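Local coordinates for protein putative oxidoreductase (Gluconobacter oxydans, PDB 3WJ7) that probably works as a nicotinamide-coenzyme-dependent oxidoreductase of the short-chain dehydrogenase/reductase family, with a tentative assignment as an aldehyde dehydrogenase, at residues Leu40-Pro46 and Ala58-Asp64; Thr22-Gly26 and Pro184-Asp189; Gly136-Asp140 and Met306-Ser310; Glu212-Val218 and Gly243-Leu249. All coordinates share one frame; numbering follows the deposited sequence.

Contact 1 of 4, residues Leu40-Pro46 and Ala58-Asp64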
loop_
_atom_site.group_PDB
_atom_site.type_symbol
_atom_site.label_atom_id
_atom_site.label_comp_id
_atom_site.label_asym_id
_atom_site.label_seq_id
_atom_site.Cartn_x
_atom_site.Cartn_y
_atom_site.Cartn_z
ATOM N N LEU A 40 -7.886 22.300 30.548
ATOM C CA LEU A 40 -7.816 21.552 29.303
ATOM C C LEU A 40 -8.264 22.283 28.027
ATOM O O LEU A 40 -9.211 23.075 28.014
ATOM C CB LEU A 40 -8.562 20.239 29.459
ATOM C CG LEU A 40 -8.052 19.204 30.475
ATOM C CD1 LEU A 40 -8.917 17.961 30.369
ATOM C CD2 LEU A 40 -6.597 18.797 30.266
ATOM N N ARG A 41 -7.523 22.038 26.957
ATOM C CA ARG A 41 -7.990 22.311 25.609
ATOM C C ARG A 41 -7.898 20.972 24.817
ATOM O O ARG A 41 -6.924 20.234 24.911
ATOM C CB ARG A 41 -7.176 23.447 24.961
ATOM C CG ARG A 41 -7.604 23.792 23.518
ATOM C CD ARG A 41 -6.783 24.931 22.888
ATOM N NE ARG A 41 -6.850 26.128 23.704
ATOM C CZ ARG A 41 -5.940 27.086 23.762
ATOM N NH1 ARG A 41 -4.825 27.029 23.041
ATOM N NH2 ARG A 41 -6.141 28.104 24.591
ATOM N N LEU A 42 -8.911 20.636 24.050
ATOM C CA LEU A 42 -8.931 19.323 23.421
ATOM C C LEU A 42 -8.899 19.534 21.921
ATOM O O LEU A 42 -9.767 20.189 21.395
ATOM C CB LEU A 42 -10.179 18.548 23.860
ATOM C CG LEU A 42 -10.369 18.390 25.387
ATOM C CD1 LEU A 42 -11.616 17.610 25.736
ATOM C CD2 LEU A 42 -9.181 17.787 26.119
ATOM N N LEU A 43 -7.883 19.040 21.232
ATOM C CA LEU A 43 -7.885 19.151 19.788
ATOM C C LEU A 43 -8.784 18.044 19.271
ATOM O O LEU A 43 -8.677 16.904 19.719
ATOM C CB LEU A 43 -6.482 19.012 19.209
ATOM C CG LEU A 43 -6.348 19.214 17.701
ATOM C CD1 LEU A 43 -6.290 20.696 17.302
ATOM C CD2 LEU A 43 -5.122 18.474 17.166
ATOM N N VAL A 44 -9.700 18.409 18.381
ATOM C CA VAL A 44 -10.586 17.454 17.697
ATOM C C VAL A 44 -10.615 17.731 16.189
ATOM O O VAL A 44 -10.322 18.864 15.754
ATOM C CB VAL A 44 -12.028 17.583 18.194
ATOM C CG1 VAL A 44 -12.134 17.206 19.670
ATOM C CG2 VAL A 44 -12.541 19.000 17.929
ATOM N N ARG A 45 -10.971 16.697 15.417
ATOM C CA ARG A 45 -11.110 16.779 13.953
ATOM C C ARG A 45 -12.416 17.468 13.493
ATOM O O ARG A 45 -13.434 17.400 14.198
ATOM C CB ARG A 45 -11.018 15.380 13.334
ATOM C CG ARG A 45 -9.646 15.003 12.778
ATOM C CD ARG A 45 -9.738 13.770 11.866
ATOM N NE ARG A 45 -8.438 13.166 11.537
ATOM C CZ ARG A 45 -7.793 12.265 12.290
ATOM N NH1 ARG A 45 -8.310 11.846 13.445
ATOM N NH2 ARG A 45 -6.617 11.784 11.893
ATOM N N PRO A 46 -12.386 18.144 12.312
ATOM C CA PRO A 46 -13.606 18.661 11.643
ATOM C C PRO A 46 -14.778 17.656 11.653
ATOM O O PRO A 46 -15.922 18.036 11.927
ATOM C CB PRO A 46 -13.135 18.935 10.196
ATOM C CG PRO A 46 -11.629 18.990 10.241
ATOM C CD PRO A 46 -11.157 18.600 11.624
ATOM N N ALA A 58 -14.077 21.983 28.985
ATOM C CA ALA A 58 -12.844 22.040 28.220
ATOM C C ALA A 58 -12.939 22.974 27.024
ATOM O O ALA A 58 -13.949 22.991 26.300
ATOM C CB ALA A 58 -12.449 20.639 27.775
ATOM N N GLU A 59 -11.891 23.757 26.807
ATOM C CA GLU A 59 -11.803 24.460 25.538
ATOM C C GLU A 59 -11.662 23.413 24.409
ATOM O O GLU A 59 -10.963 22.380 24.537
ATOM C CB GLU A 59 -10.652 25.453 25.510
ATOM C CG GLU A 59 -10.840 26.680 26.386
ATOM C CD GLU A 59 -9.508 27.351 26.712
ATOM O OE1 GLU A 59 -8.578 27.281 25.855
ATOM O OE2 GLU A 59 -9.388 27.936 27.824
ATOM N N LEU A 60 -12.347 23.676 23.309
ATOM C CA LEU A 60 -12.212 22.830 22.160
ATOM C C LEU A 60 -11.523 23.588 21.054
ATOM O O LEU A 60 -11.974 24.646 20.655
ATOM C CB LEU A 60 -13.580 22.318 21.731
ATOM C CG LEU A 60 -13.954 21.141 22.624
ATOM C CD1 LEU A 60 -15.350 21.312 23.211
ATOM C CD2 LEU A 60 -13.806 19.831 21.862
ATOM N N ALA A 61 -10.405 23.055 20.585
ATOM C CA ALA A 61 -9.765 23.550 19.360
ATOM C C ALA A 61 -9.988 22.531 18.257
ATOM O O ALA A 61 -9.883 21.322 18.485
ATOM C CB ALA A 61 -8.267 23.794 19.570
ATOM N N VAL A 62 -10.322 23.041 17.078
ATOM C CA VAL A 62 -10.507 22.251 15.867
ATOM C C VAL A 62 -9.243 22.400 14.995
ATOM O O VAL A 62 -8.721 23.501 14.797
ATOM C CB VAL A 62 -11.778 22.706 15.100
ATOM C CG1 VAL A 62 -12.017 21.848 13.862
ATOM C CG2 VAL A 62 -12.994 22.649 16.017
ATOM N N GLY A 63 -8.755 21.276 14.486
ATOM C CA GLY A 63 -7.489 21.217 13.770
ATOM C C GLY A 63 -7.255 19.826 13.201
ATOM O O GLY A 63 -8.082 18.915 13.328
ATOM N N ASP A 64 -6.099 19.665 12.580
ATOM C CA ASP A 64 -5.824 18.505 11.781
ATOM C C ASP A 64 -4.320 18.456 11.618
ATOM O O ASP A 64 -3.730 19.384 11.074
ATOM C CB ASP A 64 -6.488 18.713 10.424
ATOM C CG ASP A 64 -6.661 17.431 9.657
ATOM O OD1 ASP A 64 -6.150 17.378 8.523
ATOM O OD2 ASP A 64 -7.310 16.493 10.182
#
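Arg41 leaves its strand fully extended (chi1 180°) and then bends at chi3, while Glu59 turns CG beside its own backbone N (chi1 -70°), and the two charged ends meet. Strands 40-44 and 59-62 are parallel neighbours in the Rossmann-type sheet, and 59-62 lies at its end within this chain. The guanidinium approaches side-on. Arg41 NE and Arg41 NH2 both donate to Glu59 OE1, at 3.0 Å and 2.9 Å, and OE1 lies in the guanidinium plane. The carboxylate plane is only 29° away, so the salt bridge is nearly flat. Arg41 NH1 is held separately by the carbonyls of Ala74 and Lys76. With an alanine in place of Arg41, the Glu59 carboxylate would probably lose its countercharge and be free to turn, and the Ala74 and Lys76 carbonyls would lose a donor.

The backbone ladder alternates across the strands: Leu42 N bonds to Glu59 O, Ala61 N to Leu42 O, Val44 N to Ala61 O and Gly63 N to Val44 O. Arg41 CD rests on Ala61 CB (3.8 Å) on the face that carries the salt bridge. The other face is aliphatic. Leu42 CD1 meets Ala58 CB at 3.7 Å, and Val44 CG1 touches Leu60 CD2 at 3.8 Å. Past the strands, Arg45 NE and Asp64 OD2 form a long salt bridge. Leu43 CD1 lies 3.8 Å from Gly63 CA.

Contact 2 of 4, residues Thr22-Gly26 and Pro184-Asp189; sequences TGFVG and PVGPRD
Phe24, in the first turn of helix 24-35, faces the chain that leaves strand 176-185 and curls round its ring, with Phe24 CA 6.2 Å from Asp189 CA and no hydrogen bond between the two segments. The Phe24 side chain carries most of the contact. Its CG stands anti to the backbone N (chi1 -174°), which sends the ring away from the helix and into the curve of residues 184-189. Backbone polar atoms line the outer edge of the ring, from CE2 through CZ to CE1. Pro184 O lies 3.5 Å from CE2 of Phe24, Gly186 N lies 3.7 Å from its CZ, and Pro187 O lies 3.1 Å from its CE1, all near the ring plane.

Asp189 covers one face. Asp189 CB makes a CH-pi contact, 4.3 Å from the centroid of the Phe24 ring and 28° off the normal. The carboxylate stacks almost flat on the ring, its plane turned by 10°, and OD1 sits over the ring centre. The polar end of Asp189 is held from beyond the contact, where OD2 bonds to Thr193 OG1. Arg188 turns its guanidinium away to a salt bridge with Glu55. Beside the ring, Val25 CG2 packs on Pro184 CG at 4.0 Å. Gly23 is the N-cap of the helix, and Gly23 and Gly26 belong to the glycine-rich TGxxGxxG motif that shapes the coenzyme pocket in short-chain dehydrogenases.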
loop_
_atom_site.group_PDB
_atom_site.type_symbol
_atom_site.label_atom_id
_atom_site.label_comp_id
_atom_site.label_asym_id
_atom_site.label_seq_id
_atom_site.Cartn_x
_atom_site.Cartn_y
_atom_site.Cartn_z
ATOM N N THR A 22 -11.026 12.026 22.024
ATOM C CA THR A 22 -12.246 11.224 21.762
ATOM C C THR A 22 -11.962 9.712 21.783
ATOM O O THR A 22 -12.881 8.907 21.887
ATOM C CB THR A 22 -12.885 11.613 20.422
ATOM O OG1 THR A 22 -11.923 11.430 19.366
ATOM C CG2 THR A 22 -13.237 13.094 20.436
ATOM N N GLY A 23 -10.691 9.311 21.703
ATOM C CA GLY A 23 -10.353 7.906 21.809
ATOM C C GLY A 23 -10.463 7.303 23.216
ATOM O O GLY A 23 -10.770 7.976 24.212
ATOM N N PHE A 24 -10.243 5.996 23.253
ATOM C CA PHE A 24 -10.310 5.178 24.425
ATOM C C PHE A 24 -9.266 5.659 25.435
ATOM O O PHE A 24 -9.613 5.994 26.569
ATOM C CB PHE A 24 -10.107 3.714 24.001
ATOM C CG PHE A 24 -10.304 2.721 25.108
ATOM C CD1 PHE A 24 -11.371 2.850 26.016
ATOM C CD2 PHE A 24 -9.415 1.617 25.256
ATOM C CE1 PHE A 24 -11.523 1.907 27.059
ATOM C CE2 PHE A 24 -9.594 0.684 26.297
ATOM C CZ PHE A 24 -10.647 0.830 27.192
ATOM N N VAL A 25 -8.006 5.743 25.018
ATOM C CA VAL A 25 -6.941 6.249 25.892
ATOM C C VAL A 25 -6.936 7.777 26.095
ATOM O O VAL A 25 -6.784 8.255 27.228
ATOM C CB VAL A 25 -5.551 5.824 25.398
ATOM C CG1 VAL A 25 -4.491 6.482 26.271
ATOM C CG2 VAL A 25 -5.461 4.315 25.400
ATOM N N GLY A 26 -7.093 8.510 25.001
ATOM C CA GLY A 26 -7.142 9.955 25.032
ATOM C C GLY A 26 -8.166 10.460 26.037
ATOM O O GLY A 26 -7.890 11.375 26.865
ATOM N N PRO A 184 -4.500 -1.767 26.284
ATOM C CA PRO A 184 -5.381 -1.320 27.356
ATOM C C PRO A 184 -6.762 -1.905 27.233
ATOM O O PRO A 184 -7.310 -1.942 26.165
ATOM C CB PRO A 184 -5.471 0.160 27.126
ATOM C CG PRO A 184 -5.316 0.315 25.634
ATOM C CD PRO A 184 -4.347 -0.753 25.214
ATOM N N VAL A 185 -7.307 -2.355 28.360
ATOM C CA VAL A 185 -8.629 -2.914 28.442
ATOM C C VAL A 185 -9.291 -2.170 29.578
ATOM O O VAL A 185 -8.616 -1.692 30.494
ATOM C CB VAL A 185 -8.532 -4.413 28.757
ATOM C CG1 VAL A 185 -9.852 -5.022 29.122
ATOM C CG2 VAL A 185 -7.917 -5.130 27.581
ATOM N N GLY A 186 -10.602 -2.030 29.510
ATOM C CA GLY A 186 -11.343 -1.448 30.609
ATOM C C GLY A 186 -12.714 -0.966 30.229
ATOM O O GLY A 186 -13.242 -1.346 29.165
ATOM N N PRO A 187 -13.305 -0.128 31.083
ATOM C CA PRO A 187 -14.657 0.342 30.799
ATOM C C PRO A 187 -14.630 1.419 29.741
ATOM O O PRO A 187 -13.566 1.948 29.430
ATOM C CB PRO A 187 -15.136 0.885 32.155
ATOM C CG PRO A 187 -13.897 1.258 32.877
ATOM C CD PRO A 187 -12.862 0.246 32.432
ATOM N N ARG A 188 -15.789 1.718 29.168
ATOM C CA ARG A 188 -15.923 2.772 28.153
ATOM C C ARG A 188 -15.237 2.426 26.834
ATOM O O ARG A 188 -14.682 3.299 26.168
ATOM C CB ARG A 188 -15.362 4.088 28.650
ATOM C CG ARG A 188 -16.101 4.692 29.787
ATOM C CD ARG A 188 -16.205 6.133 29.412
ATOM N NE ARG A 188 -16.594 6.938 30.553
ATOM C CZ ARG A 188 -17.136 8.142 30.443
ATOM N NH1 ARG A 188 -17.356 8.669 29.234
ATOM N NH2 ARG A 188 -17.456 8.808 31.541
ATOM N N ASP A 189 -15.293 1.164 26.447
ATOM C CA ASP A 189 -14.652 0.764 25.235
ATOM C C ASP A 189 -15.706 0.792 24.132
ATOM O O ASP A 189 -16.250 -0.232 23.725
ATOM C CB ASP A 189 -13.962 -0.581 25.385
ATOM C CG ASP A 189 -12.981 -0.826 24.278
ATOM O OD1 ASP A 189 -12.903 0.067 23.397
ATOM O OD2 ASP A 189 -12.301 -1.888 24.274
#

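Contact 3 of 4, residues Gly136-Asp140 and Met306-Ser310; sequences GVPAD and MFFSS
Phe307 gives the first bond of a single beta bridge between Phe308 and Ala139, an isolated bridge between two loops of this short-chain dehydrogenase fold. One loop follows strand 120-124 and the other runs between helices 296-302 and 311-317. The carbonyl O of Phe307 accepts from Ala139 N at 2.6 Å. The bond is almost straight at the hydrogen (173°), but the donor stands above the carbonyl plane. Phe307 CB also meets Pro138 CB at 4.4 Å. The Phe307 ring leads away from residues 136-140 and lies against Asn246 and Met248 of strand 239-248.

Phe308 comes next and pairs with Ala139 in the bridge. Its CA-H makes a bent contact with Ala139 O, 3.3 Å from Phe308 CA. The CA-CB bond of Phe308 points away from residues 136-140. With CG beside the backbone N (chi1 -65°), the ring still reaches the alanine methyl, and Phe308 CD1 lies 3.9 Å from Ala139 CB. Val127, Leu130 and Leu132 pack on the same side chain and bury it. Pro138 CB also touches this backbone, 3.8 Å from Phe308 C.

Ser309 closes the bridge. Its OG bonds to Asp311 N at the start of helix 311-317, and the bridge uses its backbone. Ser309 N donates to Ala139 O at 2.8 Å, nearly in line with that carbonyl.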
loop_
_atom_site.group_PDB
_atom_site.type_symbol
_atom_site.label_atom_id
_atom_site.label_comp_id
_atom_site.label_asym_id
_atom_site.label_seq_id
_atom_site.Cartn_x
_atom_site.Cartn_y
_atom_site.Cartn_z
ATOM N N GLY A 136 11.478 -15.514 25.662
ATOM C CA GLY A 136 10.239 -15.348 26.408
ATOM C C GLY A 136 10.359 -14.658 27.756
ATOM O O GLY A 136 9.410 -14.699 28.548
ATOM N N VAL A 137 11.524 -14.053 28.030
ATOM C CA VAL A 137 11.711 -13.150 29.176
ATOM C C VAL A 137 11.201 -11.755 28.770
ATOM O O VAL A 137 11.505 -11.264 27.676
ATOM C CB VAL A 137 13.192 -13.132 29.636
ATOM C CG1 VAL A 137 13.513 -11.957 30.572
ATOM C CG2 VAL A 137 13.547 -14.469 30.282
ATOM N N PRO A 138 10.396 -11.116 29.635
ATOM C CA PRO A 138 9.714 -9.863 29.260
ATOM C C PRO A 138 10.659 -8.752 28.764
ATOM O O PRO A 138 11.722 -8.523 29.357
ATOM C CB PRO A 138 9.028 -9.453 30.567
ATOM C CG PRO A 138 8.767 -10.765 31.259
ATOM C CD PRO A 138 10.013 -11.562 30.994
ATOM N N ALA A 139 10.272 -8.056 27.694
ATOM C CA ALA A 139 11.166 -7.092 27.072
ATOM C C ALA A 139 11.083 -5.789 27.855
ATOM O O ALA A 139 10.205 -5.629 28.722
ATOM C CB ALA A 139 10.819 -6.897 25.592
ATOM N N ASP A 140 11.999 -4.859 27.575
ATOM C CA ASP A 140 11.963 -3.547 28.248
ATOM C C ASP A 140 12.412 -2.387 27.313
ATOM O O ASP A 140 12.656 -2.580 26.141
ATOM C CB ASP A 140 12.812 -3.605 29.544
ATOM C CG ASP A 140 14.332 -3.627 29.255
ATOM O OD1 ASP A 140 14.769 -3.797 28.097
ATOM O OD2 ASP A 140 15.121 -3.450 30.178
ATOM N N MET A 306 4.613 -11.077 23.196
ATOM C CA MET A 306 4.642 -9.651 23.434
ATOM C C MET A 306 4.591 -9.369 24.937
ATOM O O MET A 306 3.587 -8.896 25.487
ATOM C CB MET A 306 3.500 -8.975 22.684
ATOM C CG MET A 306 3.679 -9.005 21.180
ATOM S SD MET A 306 2.781 -7.617 20.466
ATOM C CE MET A 306 3.789 -6.115 20.793
ATOM N N PHE A 307 5.693 -9.671 25.596
ATOM C CA PHE A 307 5.763 -9.624 27.049
ATOM C C PHE A 307 6.700 -8.490 27.428
ATOM O O PHE A 307 7.782 -8.337 26.838
ATOM C CB PHE A 307 6.239 -10.972 27.552
ATOM C CG PHE A 307 5.126 -11.980 27.794
ATOM C CD1 PHE A 307 3.814 -11.759 27.333
ATOM C CD2 PHE A 307 5.403 -13.176 28.467
ATOM C CE1 PHE A 307 2.804 -12.688 27.563
ATOM C CE2 PHE A 307 4.392 -14.117 28.697
ATOM C CZ PHE A 307 3.093 -13.871 28.242
ATOM N N PHE A 308 6.263 -7.637 28.342
ATOM C CA PHE A 308 7.029 -6.424 28.644
ATOM C C PHE A 308 7.054 -6.215 30.114
ATOM O O PHE A 308 6.102 -6.586 30.787
ATOM C CB PHE A 308 6.409 -5.186 27.967
ATOM C CG PHE A 308 6.465 -5.237 26.482
ATOM C CD1 PHE A 308 7.586 -4.771 25.807
ATOM C CD2 PHE A 308 5.435 -5.814 25.767
ATOM C CE1 PHE A 308 7.660 -4.871 24.421
ATOM C CE2 PHE A 308 5.495 -5.906 24.371
ATOM C CZ PHE A 308 6.621 -5.439 23.709
ATOM N N SER A 309 8.127 -5.604 30.609
ATOM C CA SER A 309 8.256 -5.259 32.032
ATOM C C SER A 309 7.916 -3.812 32.203
ATOM O O SER A 309 8.302 -2.997 31.351
ATOM C CB SER A 309 9.710 -5.424 32.473
ATOM O OG SER A 309 9.873 -5.107 33.853
ATOM N N SER A 310 7.248 -3.473 33.305
ATOM C CA SER A 310 6.980 -2.076 33.648
ATOM C C SER A 310 7.839 -1.607 34.821
ATOM O O SER A 310 7.447 -0.713 35.603
ATOM C CB SER A 310 5.504 -1.888 33.982
ATOM O OG SER A 310 4.697 -2.374 32.935
#

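Contact 4 of 4, residues Glu212-Val218 and Gly243-Leu249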
loop_
_atom_site.group_PDB
_atom_site.type_symbol
_atom_site.label_atom_id
_atom_site.label_comp_id
_atom_site.label_asym_id
_atom_site.label_seq_id
_atom_site.Cartn_x
_atom_site.Cartn_y
_atom_site.Cartn_z
ATOM N N GLU A 212 -3.266 -18.916 19.550
ATOM C CA GLU A 212 -2.589 -18.668 20.814
ATOM C C GLU A 212 -1.530 -17.597 20.598
ATOM O O GLU A 212 -0.892 -17.515 19.546
ATOM C CB GLU A 212 -1.946 -19.969 21.347
ATOM C CG GLU A 212 -1.270 -19.924 22.734
ATOM C CD GLU A 212 -2.185 -19.442 23.900
ATOM O OE1 GLU A 212 -2.692 -18.301 23.877
ATOM O OE2 GLU A 212 -2.386 -20.184 24.881
ATOM N N THR A 213 -1.381 -16.747 21.598
ATOM C CA THR A 213 -0.220 -15.878 21.705
ATOM C C THR A 213 -0.163 -15.144 23.041
ATOM O O THR A 213 -1.047 -15.315 23.887
ATOM C CB THR A 213 -0.088 -14.881 20.538
ATOM O OG1 THR A 213 1.250 -14.358 20.565
ATOM C CG2 THR A 213 -1.120 -13.755 20.601
ATOM N N GLY A 214 0.890 -14.348 23.212
ATOM C CA GLY A 214 1.158 -13.671 24.467
ATOM C C GLY A 214 1.022 -12.187 24.292
ATOM O O GLY A 214 1.488 -11.632 23.301
ATOM N N LEU A 215 0.382 -11.539 25.256
ATOM C CA LEU A 215 0.293 -10.102 25.237
ATOM C C LEU A 215 0.393 -9.616 26.659
ATOM O O LEU A 215 0.514 -10.408 27.571
ATOM C CB LEU A 215 -0.987 -9.589 24.518
ATOM C CG LEU A 215 -2.473 -9.884 24.857
ATOM C CD1 LEU A 215 -3.198 -10.034 23.510
ATOM C CD2 LEU A 215 -2.779 -11.130 25.684
ATOM N N ASN A 216 0.357 -8.302 26.819
ATOM C CA ASN A 216 0.405 -7.666 28.092
ATOM C C ASN A 216 -0.823 -6.793 28.119
ATOM O O ASN A 216 -0.952 -5.902 27.273
ATOM C CB ASN A 216 1.652 -6.796 28.133
ATOM C CG ASN A 216 1.876 -6.110 29.469
ATOM O OD1 ASN A 216 1.057 -5.316 29.931
ATOM N ND2 ASN A 216 3.028 -6.366 30.052
ATOM N N ILE A 217 -1.691 -7.029 29.106
ATOM C CA ILE A 217 -2.903 -6.239 29.326
ATOM C C ILE A 217 -2.771 -5.257 30.488
ATOM O O ILE A 217 -2.119 -5.547 31.492
ATOM C CB ILE A 217 -4.122 -7.159 29.460
ATOM C CG1 ILE A 217 -4.500 -7.557 28.029
ATOM C CG2 ILE A 217 -5.306 -6.447 30.108
ATOM C CD1 ILE A 217 -5.270 -8.818 27.951
ATOM N N VAL A 218 -3.377 -4.086 30.329
ATOM C CA VAL A 218 -3.199 -3.010 31.254
ATOM C C VAL A 218 -4.480 -2.264 31.345
ATOM O O VAL A 218 -5.109 -1.998 30.335
ATOM C CB VAL A 218 -2.103 -2.028 30.789
ATOM C CG1 VAL A 218 -2.405 -1.459 29.391
ATOM C CG2 VAL A 218 -1.925 -0.935 31.820
ATOM N N GLY A 243 2.756 -1.026 31.253
ATOM C CA GLY A 243 2.084 -2.326 31.124
ATOM C C GLY A 243 1.269 -2.636 32.354
ATOM O O GLY A 243 1.280 -1.861 33.303
ATOM N N GLY A 244 0.563 -3.762 32.348
ATOM C CA GLY A 244 0.017 -4.336 33.575
ATOM C C GLY A 244 0.536 -5.760 33.803
ATOM O O GLY A 244 1.390 -5.987 34.677
ATOM N N GLU A 245 0.053 -6.711 33.000
ATOM C CA GLU A 245 0.246 -8.150 33.208
ATOM C C GLU A 245 0.527 -8.883 31.909
ATOM O O GLU A 245 -0.143 -8.663 30.900
ATOM C CB GLU A 245 -1.033 -8.730 33.804
ATOM C CG GLU A 245 -0.889 -10.063 34.512
ATOM C CD GLU A 245 -2.191 -10.520 35.171
ATOM O OE1 GLU A 245 -2.797 -9.762 35.979
ATOM O OE2 GLU A 245 -2.620 -11.659 34.877
ATOM N N ASN A 246 1.521 -9.755 31.937
ATOM C CA ASN A 246 1.853 -10.593 30.798
ATOM C C ASN A 246 1.019 -11.847 30.855
ATOM O O ASN A 246 1.091 -12.628 31.818
ATOM C CB ASN A 246 3.347 -10.900 30.755
ATOM C CG ASN A 246 4.192 -9.649 30.432
ATOM O OD1 ASN A 246 3.987 -8.962 29.396
ATOM N ND2 ASN A 246 5.144 -9.346 31.305
ATOM N N ILE A 247 0.186 -12.024 29.831
ATOM C CA ILE A 247 -0.815 -13.066 29.860
ATOM C C ILE A 247 -0.958 -13.752 28.489
ATOM O O ILE A 247 -0.813 -13.126 27.455
ATOM C CB ILE A 247 -2.151 -12.536 30.450
ATOM C CG1 ILE A 247 -3.041 -13.718 30.937
ATOM C CG2 ILE A 247 -2.834 -11.590 29.472
ATOM C CD1 ILE A 247 -4.444 -13.376 31.425
ATOM N N MET A 248 -1.171 -15.058 28.492
ATOM C CA MET A 248 -1.395 -15.766 27.248
ATOM C C MET A 248 -2.854 -15.553 26.879
ATOM O O MET A 248 -3.678 -15.274 27.742
ATOM C CB MET A 248 -1.071 -17.265 27.361
ATOM C CG MET A 248 0.375 -17.619 27.749
ATOM S SD MET A 248 1.711 -17.193 26.610
ATOM C CE MET A 248 1.129 -17.730 24.987
ATOM N N LEU A 249 -3.161 -15.647 25.592
ATOM C CA LEU A 249 -4.480 -15.301 25.112
ATOM C C LEU A 249 -5.501 -16.335 25.639
ATOM O O LEU A 249 -6.633 -15.990 25.993
ATOM C CB LEU A 249 -4.439 -15.195 23.581
ATOM C CG LEU A 249 -5.525 -14.456 22.806
ATOM C CD1 LEU A 249 -5.813 -13.056 23.332
ATOM C CD2 LEU A 249 -5.160 -14.373 21.325
#
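Leu215 and Ile247 lie side by side on the close-packed face of this antiparallel pair, with Leu215 CD2 3.8 Å from Ile247 CG2. Ile217 CD1 touches the same methyl at 4.0 Å, and Leu249 CD1 meets Leu215 CD1. Two straight backbone bonds join Leu215 to Ile247. At Ile217 the partner strand has a classic beta bulge of Gly244 and Glu245.

On the other face, the Asn216 and Asn246 pair is polar. Asn216 has CG anti to the backbone N (chi1 -177°), which spreads its buried amide over two partners. Asn216 OD1 accepts from Gly244 N at 2.9 Å on a lone pair. Asn216 ND2 donates to Asn246 OD1 at 2.8 Å, from above that carbonyl plane, and the two amides are 85° apart. A leucine in its place would probably leave Gly244 N and Asn246 OD1 without these mates.

The solvent side is looser. Glu245 leads away and bonds to Ala324 N. At the strand end, Met248 CE packs on Glu212 CD at 3.9 Å, and Glu212 OE1 is held by Gly250 N. Strand 176-185 runs parallel to strand 214-219 and also pairs with strand 239-248. Its Ser182 bonds to Asn216 OD1, and helix 249-259 begins at Leu249.

How the contacts relate
Contacts 1, 2 and 4 all reach the same mixed sheet. Contacts 1 and 4 lie on opposite sides of the chain's centre, about 33 Å apart between centres. Contact 2 is the most buried. It holds a ring with backbone atoms and has no hydrogen bond across it. Contact 1, more exposed, adds charge pairs to parallel strand bonds, while contact 4 adds amide bonds to antiparallel ones. Contact 3 joins loops. It leans on contact 4, where Phe308 N bonds to Asn246 OD1 and Ser310 OG to Gly243 N. Contacts 2 and 4 meet where strands 176-185 and 214-219 pair, through Val185 N and Val218 O.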